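Local atomic coordinates of N-isopropylammelide isopropylaminohydrolase (Burkholderia multivorans ATCC 17616, PDB entry 6NBO), a protein that belongs to the amidohydrolase family of metal-dependent hydrolases, pairing a TIM-barrel domain that carries zinc with a small beta domain. Residues 48-53 / 395-400; 15-18 / 24-27. All blocks are in the same frame, centred on the assembly; numbering follows the deposited sequence. Where two conformers were deposited one is given.

Contact 1: residues 48-53 / 395-400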
ATOM      1  N   ALA A  48      -8.914  13.163 -27.964  1.00 38.16           N
ATOM      2  CA  ALA A  48      -8.258  11.918 -28.342  1.00 43.70           C
ATOM      3  C   ALA A  48      -9.181  10.734 -28.065  1.00 38.40           C
ATOM      4  O   ALA A  48      -9.978  10.742 -27.123  1.00 31.49           O
ATOM      5  CB  ALA A  48      -6.946  11.745 -27.573  1.00 42.17           C
ATOM      6  N   ILE A  49      -9.078   9.710 -28.910  1.00 44.85           N
ATOM      7  CA  ILE A  49      -9.909   8.514 -28.816  1.00 38.69           C
ATOM      8  C   ILE A  49      -9.010   7.324 -28.522  1.00 36.03           C
ATOM      9  O   ILE A  49      -7.999   7.123 -29.204  1.00 38.41           O
ATOM     10  CB  ILE A  49     -10.696   8.263 -30.117  1.00 45.81           C
ATOM     11  CG1 ILE A  49     -11.504   9.499 -30.518  1.00 44.68           C
ATOM     12  CG2 ILE A  49     -11.606   7.053 -29.949  1.00 48.16           C
ATOM     13  CD1 ILE A  49     -12.545   9.865 -29.506  1.00 42.94           C
ATOM     14  N   GLU A  50      -9.386   6.527 -27.529  1.00 34.61           N
ATOM     15  CA  GLU A  50      -8.724   5.259 -27.249  1.00 40.86           C
ATOM     16  C   GLU A  50      -9.771   4.154 -27.345  1.00 35.93           C
ATOM     17  O   GLU A  50     -10.774   4.185 -26.626  1.00 37.82           O
ATOM     18  CB  GLU A  50      -8.064   5.304 -25.867  1.00 33.31           C
ATOM     19  CG  GLU A  50      -7.197   4.140 -25.534  1.00 42.28           C
ATOM     20  CD  GLU A  50      -5.908   4.105 -26.329  1.00 34.60           C
ATOM     21  OE1 GLU A  50      -5.435   5.164 -26.807  1.00 39.10           O
ATOM     22  OE2 GLU A  50      -5.367   3.000 -26.463  1.00 42.39           O
ATOM     23  N   GLU A  51      -9.563   3.199 -28.250  1.00 35.07           N
ATOM     24  CA  GLU A  51     -10.516   2.102 -28.413  1.00 34.99           C
ATOM     25  C   GLU A  51     -10.212   1.018 -27.382  1.00 39.50           C
ATOM     26  O   GLU A  51      -9.187   0.338 -27.472  1.00 39.33           O
ATOM     27  CB  GLU A  51     -10.471   1.548 -29.836  1.00 44.60           C
ATOM     28  CG  GLU A  51     -11.020   2.510 -30.910  1.00 52.13           C
ATOM     29  CD  GLU A  51     -12.505   2.856 -30.727  1.00 65.70           C
ATOM     30  OE1 GLU A  51     -13.198   2.160 -29.952  1.00 63.56           O
ATOM     31  OE2 GLU A  51     -12.983   3.822 -31.370  1.00 62.82           O
ATOM     32  N   GLY A  52     -11.108   0.853 -26.401  1.00 43.78           N
ATOM     33  CA  GLY A  52     -10.907  -0.132 -25.350  1.00 35.85           C
ATOM     34  C   GLY A  52     -11.148  -1.570 -25.768  1.00 42.30           C
ATOM     35  O   GLY A  52     -10.702  -2.484 -25.069  1.00 38.20           O
ATOM     36  N   ALA A  53     -11.867  -1.786 -26.871  1.00 40.69           N
ATOM     37  CA  ALA A  53     -12.059  -3.116 -27.461  1.00 48.82           C
ATOM     38  C   ALA A  53     -12.621  -4.118 -26.452  1.00 48.87           C
ATOM     39  O   ALA A  53     -12.261  -5.298 -26.448  1.00 44.87           O
ATOM     40  CB  ALA A  53     -10.757  -3.635 -28.074  1.00 49.09           C
ATOM     41  N   VAL A 395       0.352   6.680 -19.699  1.00 24.93           N
ATOM     42  CA  VAL A 395       1.709   6.497 -19.199  1.00 25.07           C
ATOM     43  C   VAL A 395       2.300   5.134 -19.532  1.00 29.62           C
ATOM     44  O   VAL A 395       3.531   4.971 -19.442  1.00 28.02           O
ATOM     45  CB  VAL A 395       1.787   6.745 -17.676  1.00 26.45           C
ATOM     46  CG1 VAL A 395       1.478   8.178 -17.359  1.00 24.99           C
ATOM     47  CG2 VAL A 395       0.837   5.803 -16.905  1.00 26.93           C
ATOM     48  N   ALA A 396       1.499   4.142 -19.899  1.00 27.79           N
ATOM     49  CA  ALA A 396       2.047   2.825 -20.174  1.00 28.02           C
ATOM     50  C   ALA A 396       1.145   2.092 -21.152  1.00 26.82           C
ATOM     51  O   ALA A 396      -0.074   2.286 -21.160  1.00 26.86           O
ATOM     52  CB  ALA A 396       2.204   2.010 -18.886  1.00 27.01           C
ATOM     53  N   ARG A 397       1.757   1.256 -21.986  1.00 27.04           N
ATOM     54  CA  ARG A 397       1.015   0.361 -22.856  1.00 26.19           C
ATOM     55  C   ARG A 397       1.691  -0.997 -22.835  1.00 31.59           C
ATOM     56  O   ARG A 397       2.921  -1.081 -22.839  1.00 29.50           O
ATOM     57  CB  ARG A 397       0.944   0.868 -24.311  1.00 27.19           C
ATOM     58  CG  ARG A 397       0.171   2.163 -24.519  1.00 26.65           C
ATOM     59  CD  ARG A 397       0.169   2.520 -26.007  1.00 30.83           C
ATOM     60  NE  ARG A 397      -0.509   3.783 -26.282  1.00 36.86           N
ATOM     61  CZ  ARG A 397      -1.827   3.909 -26.414  1.00 33.50           C
ATOM     62  NH1 ARG A 397      -2.615   2.849 -26.292  1.00 32.09           N
ATOM     63  NH2 ARG A 397      -2.357   5.093 -26.680  1.00 33.96           N
ATOM     64  N   ASN A 398       0.875  -2.048 -22.808  1.00 28.57           N
ATOM     65  CA  ASN A 398       1.335  -3.435 -22.818  0.55 29.69           C
ATOM     66  C   ASN A 398       2.453  -3.651 -21.799  1.00 31.99           C
ATOM     67  O   ASN A 398       3.480  -4.281 -22.053  1.00 30.46           O
ATOM     68  CB  ASN A 398       1.728  -3.850 -24.233  0.55 35.17           C
ATOM     69  CG  ASN A 398       0.519  -3.892 -25.155  0.55 39.63           C
ATOM     70  OD1 ASN A 398      -0.566  -4.330 -24.752  0.55 37.33           O
ATOM     71  ND2 ASN A 398       0.684  -3.402 -26.374  0.55 47.67           N
ATOM     72  N   GLY A 399       2.222  -3.123 -20.605  1.00 28.90           N
ATOM     73  CA  GLY A 399       3.085  -3.382 -19.473  1.00 28.18           C
ATOM     74  C   GLY A 399       4.381  -2.609 -19.438  1.00 31.90           C
ATOM     75  O   GLY A 399       5.249  -2.937 -18.621  1.00 29.95           O
ATOM     76  N   ALA A 400       4.545  -1.595 -20.282  1.00 31.41           N
ATOM     77  CA  ALA A 400       5.793  -0.846 -20.345  1.00 30.04           C
ATOM     78  C   ALA A 400       5.483   0.637 -20.461  1.00 30.24           C
ATOM     79  O   ALA A 400       4.550   1.029 -21.167  1.00 28.68           O
ATOM     80  CB  ALA A 400       6.659  -1.308 -21.529  1.00 32.41           C
TER

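Contact 2: residues 15-18 / 24-27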
ATOM      1  N   ARG A  15     -13.275   4.390 -25.265  1.00 28.88           N
ATOM      2  CA  ARG A  15     -14.524   3.782 -25.685  1.00 33.68           C
ATOM      3  C   ARG A  15     -14.544   2.291 -25.385  1.00 32.94           C
ATOM      4  O   ARG A  15     -13.523   1.609 -25.476  1.00 32.87           O
ATOM      5  CB  ARG A  15     -14.746   3.987 -27.178  1.00 33.87           C
ATOM      6  CG  ARG A  15     -15.270   5.366 -27.538  1.00 33.03           C
ATOM      7  CD  ARG A  15     -15.507   5.441 -29.024  1.00 40.76           C
ATOM      8  NE  ARG A  15     -16.026   6.744 -29.413  1.00 36.43           N
ATOM      9  CZ  ARG A  15     -15.762   7.324 -30.578  1.00 49.11           C
ATOM     10  NH1 ARG A  15     -14.979   6.711 -31.461  1.00 49.46           N
ATOM     11  NH2 ARG A  15     -16.276   8.513 -30.860  1.00 51.04           N
ATOM     12  N   ASN A  16     -15.739   1.788 -25.062  1.00 32.28           N
ATOM     13  CA  ASN A  16     -16.049   0.360 -25.151  1.00 32.57           C
ATOM     14  C   ASN A  16     -15.217  -0.463 -24.157  1.00 33.30           C
ATOM     15  O   ASN A  16     -14.452  -1.356 -24.533  1.00 33.86           O
ATOM     16  CB  ASN A  16     -15.847  -0.132 -26.590  1.00 38.16           C
ATOM     17  CG  ASN A  16     -16.241  -1.579 -26.780  1.00 47.11           C
ATOM     18  OD1 ASN A  16     -17.049  -2.119 -26.025  1.00 61.11           O
ATOM     19  ND2 ASN A  16     -15.669  -2.218 -27.793  1.00 53.35           N
ATOM     20  N   VAL A  17     -15.375  -0.138 -22.873  1.00 31.76           N
ATOM     21  CA  VAL A  17     -14.748  -0.890 -21.788  1.00 30.95           C
ATOM     22  C   VAL A  17     -15.828  -1.354 -20.821  1.00 38.10           C
ATOM     23  O   VAL A  17     -16.965  -0.892 -20.851  1.00 40.21           O
ATOM     24  CB  VAL A  17     -13.679  -0.080 -21.045  1.00 26.13           C
ATOM     25  CG1 VAL A  17     -12.505   0.232 -21.971  1.00 27.23           C
ATOM     26  CG2 VAL A  17     -14.291   1.193 -20.462  1.00 28.38           C
ATOM     27  N   ARG A  18     -15.451  -2.280 -19.950  1.00 32.74           N
ATOM     28  CA  ARG A  18     -16.356  -2.860 -18.970  1.00 32.65           C
ATOM     29  C   ARG A  18     -15.752  -2.675 -17.587  1.00 41.15           C
ATOM     30  O   ARG A  18     -14.562  -2.936 -17.385  1.00 34.30           O
ATOM     31  CB  ARG A  18     -16.597  -4.339 -19.249  1.00 33.26           C
ATOM     32  CG  ARG A  18     -17.426  -4.633 -20.509  1.00 34.36           C
ATOM     33  CD  ARG A  18     -17.387  -6.125 -20.836  1.00 42.31           C
ATOM     34  NE  ARG A  18     -16.013  -6.579 -21.031  1.00 41.39           N
ATOM     35  CZ  ARG A  18     -15.450  -7.584 -20.371  1.00 47.19           C
ATOM     36  NH1 ARG A  18     -16.151  -8.270 -19.477  1.00 45.39           N
ATOM     37  NH2 ARG A  18     -14.187  -7.913 -20.616  1.00 41.42           N
ATOM     38  N   ALA A  24     -21.041  -2.658 -21.140  1.00 56.64           N
ATOM     39  CA  ALA A  24     -19.889  -1.847 -21.489  1.00 46.95           C
ATOM     40  C   ALA A  24     -20.265  -0.369 -21.500  1.00 45.11           C
ATOM     41  O   ALA A  24     -21.428  -0.000 -21.665  1.00 43.78           O
ATOM     42  CB  ALA A  24     -19.333  -2.254 -22.852  1.00 46.66           C
ATOM     43  N   LEU A  25     -19.263   0.484 -21.314  1.00 35.14           N
ATOM     44  CA  LEU A  25     -19.497   1.923 -21.374  1.00 37.38           C
ATOM     45  C   LEU A  25     -18.243   2.614 -21.893  1.00 35.51           C
ATOM     46  O   LEU A  25     -17.219   1.974 -22.152  1.00 32.26           O
ATOM     47  CB  LEU A  25     -19.912   2.470 -20.000  1.00 42.50           C
ATOM     48  CG  LEU A  25     -19.115   2.074 -18.754  1.00 44.84           C
ATOM     49  CD1 LEU A  25     -17.715   2.680 -18.702  1.00 39.72           C
ATOM     50  CD2 LEU A  25     -19.903   2.451 -17.506  1.00 49.75           C
ATOM     51  N   ASP A  26     -18.337   3.933 -22.052  1.00 31.07           N
ATOM     52  CA  ASP A  26     -17.190   4.774 -22.356  1.00 31.72           C
ATOM     53  C   ASP A  26     -16.819   5.583 -21.124  1.00 28.20           C
ATOM     54  O   ASP A  26     -17.648   5.847 -20.251  1.00 30.51           O
ATOM     55  CB  ASP A  26     -17.466   5.742 -23.514  1.00 30.86           C
ATOM     56  CG  ASP A  26     -18.006   5.059 -24.752  1.00 34.53           C
ATOM     57  OD1 ASP A  26     -17.717   3.869 -24.994  1.00 32.06           O
ATOM     58  OD2 ASP A  26     -18.732   5.741 -25.489  1.00 34.28           O
ATOM     59  N   ILE A  27     -15.553   5.987 -21.067  1.00 24.91           N
ATOM     60  CA  ILE A  27     -15.044   6.835 -19.994  1.00 26.74           C
ATOM     61  C   ILE A  27     -14.438   8.064 -20.644  1.00 24.16           C
ATOM     62  O   ILE A  27     -13.441   7.957 -21.367  1.00 26.16           O
ATOM     63  CB  ILE A  27     -13.994   6.114 -19.125  1.00 29.37           C
ATOM     64  CG1 ILE A  27     -14.584   4.859 -18.487  1.00 22.46           C
ATOM     65  CG2 ILE A  27     -13.460   7.064 -18.033  1.00 22.57           C
ATOM     66  CD1 ILE A  27     -13.531   3.991 -17.736  1.00 26.88           C
TER
HETATM   67  O   HOH W   1     -18.361   7.155 -27.870  1.00 36.78           O

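Contact 1: residues 48-53 / 395-400
A single end-on salt bridge, E50 to R397, links strand 48-51, an outermost strand of the small four-stranded beta sheet, to the beta hairpin near the C terminus of this amidohydrolase. It illustrates how two strands that share no backbone bond can still be joined through their side chains: the nearest CA atoms, those of E50 and R397, stand 11.8 Å apart, and the two side chains close that distance from opposite directions. R397 presents both terminal nitrogens, one to each carboxylate oxygen. NH1 of R397 lies 2.8 Å from OE2 of E50, and NH2 of R397 reaches OE1 of E50 at 3.1 Å. Both bonds are almost straight, the N-H...O angle being 175° for the NH1 bond. The oxygens sit in the guanidinium plane and are approached on their syn sides, but the two flat groups are not coplanar: their planes differ by 36°, and each nitrogen stands well out of the plane of the carboxylate. The arginine chain runs extended from CG to NE, which carries its charge across to the other strand, whereas the glutamate bends at its second torsion (chi2 70°) after starting with CG anti to the backbone N. Beside the bridge, L387 of strand 387-390 touches both E50 and R397, so an apolar side chain accompanies the paired charges. R397 also opens the type I' turn that ends at A400, closed by backbone bonds in both directions between these two residues. With two bonds the carboxylate grips the guanidinium more firmly than one could, restricting its rotation; at this surface position the pairing probably helps each group keep its charge.

Contact 2: residues 15-18 / 24-27
D26 reaches back over the start of segment 15-18 and takes the backbone N-H of N16 on its carboxylate, OD1 lying 2.9 Å from N of N16. The bond is bent, 153° at the hydrogen, and comes to the anti side of OD1, some 20° out of the carboxylate plane. The same oxygen lies 3.3 Å from CA of R15. The other oxygen, OD2, is bonded to the backbone N of L41 and to a water, which donates to it and accepts from NE of R15; the two opposite charges do not touch, NE of R15 standing 4.9 Å from OD2 of D26, and the water links them. The extended R15 chain passes obliquely by the aspartate, CB and CG against OD1. The N-H that D26 accepts belongs to a G1 beta bulge, in which N16 and V17 both face L25 in the hairpin of strands 11-17 and 25-30. N16 adopts the left-handed backbone conformation (phi 65°) where the chain turns its corner, and V17 and L25 form an antiparallel hydrogen-bonded pair: N of V17 to O of L25 at 2.9 Å, and N of L25 to O of V17 at 2.7 Å. On the face of the sheet that V17 and L25 share, V17 sets CG2 between its backbone N and carbonyl carbon, where it meets CD1 of I27 at 4.0 Å and CD1 of L25 at 4.1 Å. V17 and I27 cross at about a right angle, and both also touch A57 of strand 56-66. At the far end, CG of R18 rests on CA and CB of A24, while its guanidinium turns away to the carbonyls of G54, A372 and M373.

How the contacts relate
From the N terminus, strand 11-17 runs out and returns as strand 25-30, and contact 2 closes this short hairpin loop with only five residues between its segments. The chain then adds strand 33-38 and, further on, strand 48-51, which lies parallel to strand 11-17 on the side away from 25-30. Contact 1 opens only here, and its loop takes in 341 residues, including the zinc-bearing barrel, before returning near the C terminus. The two contacts therefore follow in series, neither nesting nor crossing. They meet chiefly at R15, whose backbone pairs with E50 and G52, and A53 packs against N16. Contact 2 joins the first two strands of the small sheet, and contact 1 ties its edge strand to the C-terminal hairpin.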